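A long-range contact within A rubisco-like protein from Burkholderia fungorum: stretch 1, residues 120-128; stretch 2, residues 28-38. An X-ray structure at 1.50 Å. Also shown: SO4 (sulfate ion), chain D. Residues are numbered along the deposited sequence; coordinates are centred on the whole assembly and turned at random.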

# COMPACT_ATOMS: atom_id res chain seq x y z
N ASP A 120 -13.15 -1.14 5.63
CA ASP A 120 -13.37 -1.34 7.07
C ASP A 120 -14.83 -1.26 7.50
O ASP A 120 -15.12 -1.41 8.69
CB ASP A 120 -12.59 -0.28 7.86
CG ASP A 120 -11.09 -0.39 7.68
OD1 ASP A 120 -10.53 -1.47 7.97
OD2 ASP A 120 -10.48 0.62 7.27
N LEU A 121 -15.73 -0.99 6.56
CA LEU A 121 -17.12 -0.73 6.93
C LEU A 121 -17.72 -1.86 7.74
O LEU A 121 -17.57 -3.03 7.39
CB LEU A 121 -17.97 -0.47 5.68
CG LEU A 121 -17.65 0.78 4.86
CD1 LEU A 121 -18.52 0.81 3.63
CD2 LEU A 121 -17.87 2.04 5.67
N GLY A 122 -18.42 -1.51 8.81
CA GLY A 122 -19.06 -2.50 9.65
C GLY A 122 -20.16 -3.23 8.91
O GLY A 122 -20.54 -4.34 9.29
N GLU A 123 -20.66 -2.62 7.84
CA GLU A 123 -21.75 -3.21 7.06
C GLU A 123 -21.33 -4.39 6.19
O GLU A 123 -22.17 -5.19 5.78
CB GLU A 123 -22.41 -2.16 6.16
CG GLU A 123 -23.24 -1.13 6.89
CD GLU A 123 -22.42 0.05 7.38
OE1 GLU A 123 -21.18 0.03 7.24
OE2 GLU A 123 -23.03 1.01 7.90
N VAL A 124 -20.03 -4.51 5.89
CA VAL A 124 -19.60 -5.45 4.87
C VAL A 124 -18.76 -6.63 5.36
O VAL A 124 -17.98 -6.51 6.31
CB VAL A 124 -18.83 -4.74 3.73
CG1 VAL A 124 -19.67 -3.61 3.14
CG2 VAL A 124 -17.49 -4.21 4.24
N THR A 125 -18.93 -7.76 4.69
CA THR A 125 -18.09 -8.93 4.90
C THR A 125 -17.24 -9.21 3.65
O THR A 125 -16.61 -10.25 3.53
CB THR A 125 -18.92 -10.17 5.28
OG1 THR A 125 -19.95 -10.40 4.30
CG2 THR A 125 -19.56 -9.96 6.65
N GLY A 126 -17.25 -8.25 2.73
CA GLY A 126 -16.45 -8.30 1.52
C GLY A 126 -16.56 -6.97 0.79
O GLY A 126 -17.65 -6.40 0.69
N VAL A 127 -15.43 -6.45 0.31
CA VAL A 127 -15.42 -5.26 -0.53
C VAL A 127 -14.16 -5.27 -1.37
O VAL A 127 -13.04 -5.34 -0.83
CB VAL A 127 -15.45 -3.92 0.26
CG1 VAL A 127 -15.25 -2.75 -0.68
CG2 VAL A 127 -16.75 -3.75 1.01
N ARG A 128 -14.34 -5.22 -2.69
CA ARG A 128 -13.23 -5.16 -3.61
C ARG A 128 -13.48 -4.13 -4.69
O ARG A 128 -14.54 -4.12 -5.32
CB ARG A 128 -12.99 -6.52 -4.26
CG ARG A 128 -11.76 -6.60 -5.17
CD ARG A 128 -11.64 -8.00 -5.68
NE ARG A 128 -10.58 -8.22 -6.65
CZ ARG A 128 -9.47 -8.91 -6.41
NH1 ARG A 128 -9.24 -9.40 -5.19
NH2 ARG A 128 -8.60 -9.09 -7.38
S SO4 D . -30.83 -3.47 6.19
O1 SO4 D . -30.41 -3.02 7.52
O2 SO4 D . -30.88 -4.92 6.16
O3 SO4 D . -29.90 -2.98 5.18
O4 SO4 D . -32.16 -2.93 5.91
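Stretch 2 28-38: ARVADVMAGEQ

Ala 28 to Glu 37 belong to a helix that begins earlier in the chain, with i+4 to i N-to-O backbone bonds such as Met 34 N to Val 30 O at 2.9 Å; Gln 38 is the first residue to leave helical phi/psi. It packs on a type I turn, Leu 121 to Val 124, closed by Val 124 N to Leu 121 O at 3.2 Å, and on Val 127 in the strand that follows. By nearest CA atoms, residue numbers rise along the turn as they fall along the helix (Leu 121 pairs with Met 34, Glu 123 with Val 30), so the two run in opposite senses.

No hydrogen bond crosses the 354 Å² contact; it consists of apolar side-chain contacts and one long salt bridge. Leu 121, m with chi2 t, places CD1 3.5 Å from Met 34 CG. The Met 34 CA-to-CB bond points sideways, but chi angles of m, t and p bring its end nearer, CE lying 4.3 Å from Val 127 CG1. The CA-to-CB bond of Val 30 points toward stretch 1, and with chi1 t its CG1 lies 3.6 Å from Val 124 CG1 and 3.9 Å from Glu 123 CB.

Glu 123, m then p, directs OE2 to 3.8 Å from both Val 33 CG1 and Arg 29 NH2. The latter is a long salt bridge: OE2 lies well out of the guanidinium plane, so only charge acts. The Arg 29 CA-to-CB bond points sideways; chi1 and chi2 t with chi3 138°, between wells, bring its end nearer. Arg 29 NH1 donates to sulfate O3 (3.2 Å, N-H…O 166°).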

# COMPACT_ATOMS: atom_id res chain seq x y z
N ALA A 28 -28.23 -2.40 -1.62
CA ALA A 28 -28.42 -1.03 -2.08
C ALA A 28 -28.18 -0.01 -0.98
O ALA A 28 -27.58 1.03 -1.22
CB ALA A 28 -29.82 -0.85 -2.68
N ARG A 29 -28.65 -0.31 0.24
CA ARG A 29 -28.43 0.58 1.37
C ARG A 29 -26.94 0.69 1.67
O ARG A 29 -26.41 1.78 1.91
CB ARG A 29 -29.17 0.09 2.61
CG ARG A 29 -29.05 1.04 3.79
CD ARG A 29 -29.21 0.31 5.11
NE ARG A 29 -28.24 0.80 6.09
CZ ARG A 29 -27.70 0.04 7.04
NH1 ARG A 29 -28.04 -1.24 7.14
NH2 ARG A 29 -26.83 0.56 7.89
N VAL A 30 -26.26 -0.45 1.66
CA VAL A 30 -24.83 -0.49 1.93
C VAL A 30 -24.07 0.29 0.87
O VAL A 30 -23.14 1.03 1.20
CB VAL A 30 -24.33 -1.94 2.06
CG1 VAL A 30 -22.82 -1.99 2.28
CG2 VAL A 30 -25.06 -2.64 3.21
N ALA A 31 -24.46 0.15 -0.39
CA ALA A 31 -23.82 0.89 -1.46
C ALA A 31 -23.93 2.39 -1.21
O ALA A 31 -22.98 3.14 -1.45
CB ALA A 31 -24.42 0.52 -2.82
N ASP A 32 -25.07 2.85 -0.71
CA ASP A 32 -25.20 4.27 -0.47
C ASP A 32 -24.44 4.72 0.78
O ASP A 32 -23.96 5.86 0.85
CB ASP A 32 -26.66 4.72 -0.42
CG ASP A 32 -26.78 6.23 -0.48
OD1 ASP A 32 -26.43 6.83 -1.52
OD2 ASP A 32 -27.22 6.82 0.53
N VAL A 33 -24.33 3.84 1.77
CA VAL A 33 -23.43 4.09 2.89
C VAL A 33 -22.02 4.33 2.36
O VAL A 33 -21.36 5.29 2.74
CB VAL A 33 -23.42 2.93 3.90
CG1 VAL A 33 -22.24 3.06 4.85
CG2 VAL A 33 -24.73 2.90 4.68
N MET A 34 -21.57 3.45 1.46
CA MET A 34 -20.25 3.62 0.84
C MET A 34 -20.12 4.96 0.13
O MET A 34 -19.14 5.68 0.30
CB MET A 34 -19.98 2.48 -0.15
CG MET A 34 -19.99 1.12 0.50
SD MET A 34 -19.85 -0.20 -0.71
CE MET A 34 -18.25 0.24 -1.42
N ALA A 35 -21.12 5.29 -0.68
CA ALA A 35 -21.11 6.54 -1.43
C ALA A 35 -21.03 7.74 -0.49
O ALA A 35 -20.26 8.68 -0.72
CB ALA A 35 -22.35 6.64 -2.31
N GLY A 36 -21.82 7.71 0.57
CA GLY A 36 -21.87 8.81 1.52
C GLY A 36 -20.58 8.94 2.30
O GLY A 36 -20.04 10.04 2.46
N GLU A 37 -20.08 7.82 2.81
CA GLU A 37 -18.88 7.84 3.63
C GLU A 37 -17.66 8.34 2.87
O GLU A 37 -16.79 8.99 3.45
CB GLU A 37 -18.61 6.46 4.22
CG GLU A 37 -19.59 6.10 5.32
CD GLU A 37 -19.51 7.07 6.48
OE1 GLU A 37 -18.45 7.10 7.14
OE2 GLU A 37 -20.49 7.81 6.71
N GLN A 38 -17.60 8.05 1.58
CA GLN A 38 -16.45 8.43 0.76
C GLN A 38 -16.63 9.80 0.12
O GLN A 38 -15.81 10.23 -0.70
CB GLN A 38 -16.18 7.38 -0.31
CG GLN A 38 -15.83 6.00 0.24
CD GLN A 38 -14.75 6.04 1.31
OE1 GLN A 38 -15.03 5.86 2.50
NE2 GLN A 38 -13.51 6.29 0.90